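Side-chain contacts in enoyl-[acyl-carrier-protein] reductase [FMN] (Thermotoga maritima, PDB 5GVJ), which probably catalyses the NADH-dependent reduction of enoyl chains carried on acyl carrier protein, using FMN as its cofactor: residues Met141-Gly144 with Gly145-Glu149; Gly148-Thr151 with Thr152-Val156; Phe275-Gly278 with Gln279-Leu283. The protein carries 1 engineered substitution. All coordinates share one frame; numbering follows the deposited sequence.

All three contacts are local, each folding a continuous piece of chain onto itself. From the N terminus, contact 1 comes first, closing the bend that follows strand 136-139 and takes in strand 145-146. Contact 2 starts before contact 1 has ended, sharing Gly148 and Glu149 with it, and carries the chain into helix 152-162; the two overlap in series, and neither encloses the other. Contact 3 follows much later, turning the segment between helices 260-265 and 290-309. No pair crosses. Contact 1 sits between the others: Glu142 reaches Thr152 through its carboxylate and Gln279 through its backbone carbonyl. All three also meet the second subunit.

Contact 1 of 3, residues Met141-Gly144 with Gly145-Glu149; sequences MESG and GHIGE
The carbonyl oxygen of Met141 takes a hydrogen bond from Arg232 NH2, of strand 231-234, and is packed against by two methyl groups of Ile147. Ile147 CD1 lies 3.7 Å from Met141 O, and CG2 of the same side chain comes within 3.3 Å of Ser143 O. The isoleucine thus fills the mouth of the bend, its branch lying over the inner peptide oxygens rather than interlocking with another side chain. With chi1 at 52°, Ile147 CG1 lies between the backbone N and the carbonyl carbon, and from there CD1 reaches to 4.1 Å from Met141 CB, the one apolar side-chain pair here. Cut back to an alanine, Ile147 would lose both methyls, which would probably leave the carbonyls of Met141 and Ser143 uncovered and open a gap beside Met141 CB. Met141 continues alongside the returning chain, its CB 3.4 Å from Gly148 O and its CG 3.7 Å from Glu149 O. Ser143 OG touches Ile147 CG2 at 3.8 Å and is hydrogen-bonded to the carbonyl of Gly140. At the apex, Gly145 has a phi of 78°, which favours glycine, and a CB there would run into Gly144 O. Glu149 leaves the bend, and its OE1 makes a salt bridge with Arg235 of the second subunit. This is a glycine-containing bend after strand 136-139 of the parallel sheet, in the TIM-barrel-like fold of the nitronate monooxygenase family, and its Gly144 belongs to the FMN site, unoccupied in this chain.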
loop_
_atom_site.group_PDB
_atom_site.type_symbol
_atom_site.label_atom_id
_atom_site.label_comp_id
_atom_site.label_asym_id
_atom_site.label_seq_id
_atom_site.Cartn_x
_atom_site.Cartn_y
_atom_site.Cartn_z
ATOM N N MET A 141 -5.156 -4.635 2.663
ATOM C CA MET A 141 -5.809 -5.635 1.817
ATOM C C MET A 141 -4.869 -6.311 0.821
ATOM O O MET A 141 -5.325 -7.210 0.105
ATOM C CB MET A 141 -6.973 -4.991 1.066
ATOM C CG MET A 141 -6.567 -3.801 0.238
ATOM S SD MET A 141 -6.302 -4.301 -1.467
ATOM C CE MET A 141 -8.004 -4.584 -1.977
ATOM N N GLU A 142 -3.593 -5.926 0.741
ATOM C CA GLU A 142 -2.659 -6.714 -0.059
ATOM C C GLU A 142 -2.252 -8.009 0.629
ATOM O O GLU A 142 -1.551 -8.823 0.019
ATOM C CB GLU A 142 -1.387 -5.921 -0.389
ATOM C CG GLU A 142 -0.782 -5.134 0.784
ATOM C CD GLU A 142 -1.275 -3.692 0.812
ATOM O OE1 GLU A 142 -2.464 -3.474 1.120
ATOM O OE2 GLU A 142 -0.479 -2.783 0.492
ATOM N N SER A 143 -2.648 -8.211 1.879
ATOM C CA SER A 143 -2.276 -9.445 2.547
ATOM C C SER A 143 -3.102 -10.606 1.992
ATOM O O SER A 143 -4.087 -10.418 1.269
ATOM C CB SER A 143 -2.448 -9.305 4.058
ATOM O OG SER A 143 -3.780 -8.997 4.390
ATOM N N GLY A 144 -2.666 -11.833 2.322
ATOM C CA GLY A 144 -3.400 -13.015 1.923
ATOM C C GLY A 144 -4.551 -13.333 2.869
ATOM O O GLY A 144 -4.651 -12.816 3.983
ATOM N N GLY A 145 -5.442 -14.198 2.398
ATOM C CA GLY A 145 -6.559 -14.610 3.220
ATOM C C GLY A 145 -7.642 -13.551 3.242
ATOM O O GLY A 145 -7.726 -12.687 2.364
ATOM N N HIS A 146 -8.488 -13.621 4.264
ATOM C CA HIS A 146 -9.582 -12.664 4.360
ATOM C C HIS A 146 -9.032 -11.255 4.582
ATOM O O HIS A 146 -8.089 -11.051 5.350
ATOM C CB HIS A 146 -10.545 -13.071 5.476
ATOM C CG HIS A 146 -11.245 -14.373 5.216
ATOM N ND1 HIS A 146 -10.930 -15.538 5.884
ATOM C CD2 HIS A 146 -12.225 -14.697 4.337
ATOM C CE1 HIS A 146 -11.692 -16.520 5.437
ATOM N NE2 HIS A 146 -12.488 -16.037 4.498
ATOM N N ILE A 147 -9.609 -10.280 3.880
ATOM C CA ILE A 147 -9.041 -8.940 3.815
ATOM C C ILE A 147 -10.134 -7.894 3.965
ATOM O O ILE A 147 -11.315 -8.150 3.724
ATOM C CB ILE A 147 -8.295 -8.698 2.487
ATOM C CG1 ILE A 147 -9.209 -9.059 1.312
ATOM C CG2 ILE A 147 -6.986 -9.463 2.460
ATOM C CD1 ILE A 147 -8.759 -8.500 -0.029
ATOM N N GLY A 148 -9.712 -6.692 4.348
ATOM C CA GLY A 148 -10.553 -5.515 4.313
ATOM C C GLY A 148 -10.495 -4.826 2.967
ATOM O O GLY A 148 -10.250 -5.451 1.932
ATOM N N GLU A 149 -10.714 -3.510 2.978
ATOM C CA GLU A 149 -10.754 -2.735 1.751
ATOM C C GLU A 149 -9.594 -1.764 1.601
ATOM O O GLU A 149 -9.290 -1.365 0.470
ATOM C CB GLU A 149 -12.065 -1.942 1.673
ATOM C CG GLU A 149 -13.252 -2.681 2.245
ATOM C CD GLU A 149 -14.573 -2.121 1.753
ATOM O OE1 GLU A 149 -15.007 -1.068 2.283
ATOM O OE2 GLU A 149 -15.162 -2.732 0.828
#

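Contact 2 of 3, residues Gly148-Thr151 with Thr152-Val156; sequences GEVT and TFVLV
Where the extended chain of Val150 and Thr151 gives way to helix, Thr151 stands at the N-cap and its carbonyl opens the first turn. Leu155 N donates to Thr151 O over 2.8 Å, and Val154 N adds a weak bond to the same oxygen at 3.3 Å. The oxygen is covered further by Leu155 CB, 3.2 Å away. Beside this turn, Val150 (N') folds back on Leu155 (N4) in a hydrophobic staple. Val150 CG1, held opposite the backbone N (chi1 -170°), lies 3.7 Å from Leu155 CB and 3.8 Å from Val154 CG1, touching both residues with one methyl. The Val150 and Leu155 side chains cross at about a right angle, and Leu155 CD1 passes over Val150 CB at 4.1 Å. Thr151 OG1 does not make the usual capping bond into the turn: it stays 3.7 Å from Val154 N and is hydrogen-bonded instead to Glu142 OE2 of the second subunit. Glu142 of the helix's own chain accepts from Thr152 N through OE1, a carboxylate that would be favoured by the positive end of the helix dipole. Thr152 OG1 turns to the carbonyl of Gly171, next to the FMN-binding Gly172. Phe153 and Val154 pack on Gly172 and Ile217 of the second subunit. Helix 152-162 belongs to the beta-alpha-beta crossover that joins the neighbouring parallel strands 136-139 and 167-170, and its first turn is buried at the subunit interface.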
loop_
_atom_site.group_PDB
_atom_site.type_symbol
_atom_site.label_atom_id
_atom_site.label_comp_id
_atom_site.label_asym_id
_atom_site.label_seq_id
_atom_site.Cartn_x
_atom_site.Cartn_y
_atom_site.Cartn_z
ATOM N N GLY A 148 -9.712 -6.692 4.348
ATOM C CA GLY A 148 -10.553 -5.515 4.313
ATOM C C GLY A 148 -10.495 -4.826 2.967
ATOM O O GLY A 148 -10.250 -5.451 1.932
ATOM N N GLU A 149 -10.714 -3.510 2.978
ATOM C CA GLU A 149 -10.754 -2.735 1.751
ATOM C C GLU A 149 -9.594 -1.764 1.601
ATOM O O GLU A 149 -9.290 -1.365 0.470
ATOM C CB GLU A 149 -12.065 -1.942 1.673
ATOM C CG GLU A 149 -13.252 -2.681 2.245
ATOM C CD GLU A 149 -14.573 -2.121 1.753
ATOM O OE1 GLU A 149 -15.007 -1.068 2.283
ATOM O OE2 GLU A 149 -15.162 -2.732 0.828
ATOM N N VAL A 150 -8.939 -1.381 2.695
ATOM C CA VAL A 150 -7.915 -0.339 2.669
ATOM C C VAL A 150 -6.540 -0.975 2.489
ATOM O O VAL A 150 -6.247 -2.028 3.075
ATOM C CB VAL A 150 -7.978 0.505 3.955
ATOM C CG1 VAL A 150 -7.073 1.737 3.829
ATOM C CG2 VAL A 150 -9.419 0.921 4.242
ATOM N N THR A 151 -5.686 -0.331 1.693
ATOM C CA THR A 151 -4.324 -0.820 1.510
ATOM C C THR A 151 -3.441 -0.403 2.678
ATOM O O THR A 151 -3.760 0.513 3.438
ATOM C CB THR A 151 -3.697 -0.284 0.225
ATOM O OG1 THR A 151 -3.468 1.120 0.385
ATOM C CG2 THR A 151 -4.612 -0.530 -0.977
ATOM N N THR A 152 -2.293 -1.074 2.788
ATOM C CA THR A 152 -1.367 -0.804 3.888
ATOM C C THR A 152 -0.892 0.639 3.872
ATOM O O THR A 152 -0.824 1.292 4.922
ATOM C CB THR A 152 -0.173 -1.754 3.801
ATOM O OG1 THR A 152 -0.638 -3.094 3.941
ATOM C CG2 THR A 152 0.849 -1.472 4.907
ATOM N N PHE A 153 -0.549 1.147 2.686
ATOM C CA PHE A 153 0.044 2.471 2.579
ATOM C C PHE A 153 -0.850 3.521 3.204
ATOM O O PHE A 153 -0.371 4.430 3.894
ATOM C CB PHE A 153 0.296 2.805 1.109
ATOM C CG PHE A 153 1.418 3.748 0.905
ATOM C CD1 PHE A 153 2.705 3.272 0.730
ATOM C CD2 PHE A 153 1.199 5.111 0.924
ATOM C CE1 PHE A 153 3.755 4.146 0.568
ATOM C CE2 PHE A 153 2.240 5.989 0.751
ATOM C CZ PHE A 153 3.524 5.502 0.573
ATOM N N VAL A 154 -2.154 3.407 2.972
ATOM C CA VAL A 154 -3.119 4.354 3.516
ATOM C C VAL A 154 -3.471 4.001 4.959
ATOM O O VAL A 154 -3.523 4.868 5.843
ATOM C CB VAL A 154 -4.373 4.372 2.622
ATOM C CG1 VAL A 154 -5.498 5.156 3.294
ATOM C CG2 VAL A 154 -4.045 4.959 1.228
ATOM N N LEU A 155 -3.740 2.724 5.212
ATOM C CA LEU A 155 -4.310 2.316 6.493
ATOM C C LEU A 155 -3.356 2.578 7.651
ATOM O O LEU A 155 -3.757 3.112 8.690
ATOM C CB LEU A 155 -4.681 0.839 6.439
ATOM C CG LEU A 155 -5.321 0.292 7.710
ATOM C CD1 LEU A 155 -6.734 0.839 7.871
ATOM C CD2 LEU A 155 -5.322 -1.236 7.631
ATOM N N VAL A 156 -2.093 2.179 7.510
ATOM C CA VAL A 156 -1.142 2.384 8.597
ATOM C C VAL A 156 -1.020 3.866 8.931
ATOM O O VAL A 156 -0.934 4.244 10.103
ATOM C CB VAL A 156 0.227 1.774 8.242
ATOM C CG1 VAL A 156 1.265 2.118 9.311
ATOM C CG2 VAL A 156 0.100 0.273 8.087
#

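Contact 3 of 3, residues Phe275-Gly278 with Gln279-Leu283. Engineered in segment 275-278: Ala276 (natural residue Met). With NA (sodium ion), chain C.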
loop_
_atom_site.group_PDB
_atom_site.type_symbol
_atom_site.label_atom_id
_atom_site.label_comp_id
_atom_site.label_asym_id
_atom_site.label_seq_id
_atom_site.Cartn_x
_atom_site.Cartn_y
_atom_site.Cartn_z
ATOM N N PHE A 275 -4.810 -21.116 -1.663
ATOM C CA PHE A 275 -3.455 -20.706 -1.304
ATOM C C PHE A 275 -3.499 -19.241 -0.880
ATOM O O PHE A 275 -3.250 -18.335 -1.676
ATOM C CB PHE A 275 -2.501 -20.965 -2.464
ATOM C CG PHE A 275 -2.235 -22.427 -2.689
ATOM C CD1 PHE A 275 -3.141 -23.213 -3.387
ATOM C CD2 PHE A 275 -1.096 -23.023 -2.172
ATOM C CE1 PHE A 275 -2.905 -24.570 -3.583
ATOM C CE2 PHE A 275 -0.852 -24.379 -2.367
ATOM C CZ PHE A 275 -1.760 -25.148 -3.071
ATOM N N ALA A 276 -3.821 -19.022 0.397
ATOM C CA ALA A 276 -3.990 -17.685 0.977
ATOM C C ALA A 276 -2.621 -17.044 1.160
ATOM O O ALA A 276 -1.976 -17.184 2.200
ATOM C CB ALA A 276 -4.729 -17.773 2.307
ATOM N N VAL A 277 -2.162 -16.336 0.133
ATOM C CA VAL A 277 -0.887 -15.637 0.199
ATOM C C VAL A 277 -1.094 -14.222 -0.330
ATOM O O VAL A 277 -1.958 -13.973 -1.178
ATOM C CB VAL A 277 0.241 -16.376 -0.577
ATOM C CG1 VAL A 277 -0.041 -17.877 -0.684
ATOM C CG2 VAL A 277 0.481 -15.771 -1.926
ATOM N N GLY A 278 -0.309 -13.285 0.206
ATOM C CA GLY A 278 -0.459 -11.886 -0.122
ATOM C C GLY A 278 0.377 -11.481 -1.316
ATOM O O GLY A 278 1.149 -12.262 -1.871
ATOM N N GLN A 279 0.207 -10.215 -1.714
ATOM C CA GLN A 279 0.949 -9.701 -2.855
ATOM C C GLN A 279 2.442 -9.683 -2.588
ATOM O O GLN A 279 3.231 -9.683 -3.539
ATOM C CB GLN A 279 0.446 -8.288 -3.222
ATOM C CG GLN A 279 -0.985 -8.282 -3.759
ATOM C CD GLN A 279 -1.437 -6.902 -4.218
ATOM O OE1 GLN A 279 -0.711 -5.923 -4.071
ATOM N NE2 GLN A 279 -2.644 -6.825 -4.780
ATOM N N SER A 280 2.854 -9.700 -1.317
ATOM C CA SER A 280 4.286 -9.742 -1.045
ATOM C C SER A 280 4.943 -11.032 -1.524
ATOM O O SER A 280 6.172 -11.113 -1.498
ATOM C CB SER A 280 4.571 -9.562 0.450
ATOM O OG SER A 280 4.174 -10.704 1.169
ATOM N N ALA A 281 4.177 -12.034 -1.968
ATOM C CA ALA A 281 4.823 -13.205 -2.568
ATOM C C ALA A 281 5.681 -12.809 -3.765
ATOM O O ALA A 281 6.727 -13.417 -4.007
ATOM C CB ALA A 281 3.783 -14.255 -2.974
ATOM N N GLY A 282 5.293 -11.759 -4.492
ATOM C CA GLY A 282 6.106 -11.312 -5.612
ATOM C C GLY A 282 7.444 -10.724 -5.218
ATOM O O GLY A 282 8.300 -10.527 -6.086
ATOM N N LEU A 283 7.640 -10.439 -3.935
ATOM C CA LEU A 283 8.909 -9.963 -3.416
ATOM C C LEU A 283 9.766 -11.095 -2.871
ATOM O O LEU A 283 10.892 -10.853 -2.422
ATOM C CB LEU A 283 8.663 -8.939 -2.307
ATOM C CG LEU A 283 7.831 -7.725 -2.687
ATOM C CD1 LEU A 283 7.465 -6.933 -1.430
ATOM C CD2 LEU A 283 8.622 -6.888 -3.683
HETATM NA NA NA C . 7.664 -15.007 -5.453
HETATM O O HOH W 1 8.973 -13.540 -6.993
#
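Gln279 CB stands beside the peptide that joins the residue to Gly278, and from there the side chain leads away from the turn. Its CG passes beside Glu142, and the extended chain (chi2 -176°) delivers the amide to the second subunit. There NE2 bonds to Glu149 O and OE1 to Thr151 N, both of that other chain; using both ends of the amide should fix its flip. From Gln279 the backbone winds into a 3-10 turn. Ala281 N donates to Gly278 O across 3.0 Å. The methyl of Ala281 rests 3.5 Å from that same Gly278 O and meets Val277 CG2 at 3.8 Å, a small apolar contact beside the bond. The turn also binds metal: Ala281 O holds the sodium ion at 2.3 Å, a water lies 2.5 Å from the ion, and carbonyls of Ile212, Val213, Ala215 and Ile284 complete six ligands. With Ser280 contributing to the FMN site, the segment is a 3-10 turn joining a carbonyl-lined sodium site to the flavin pocket.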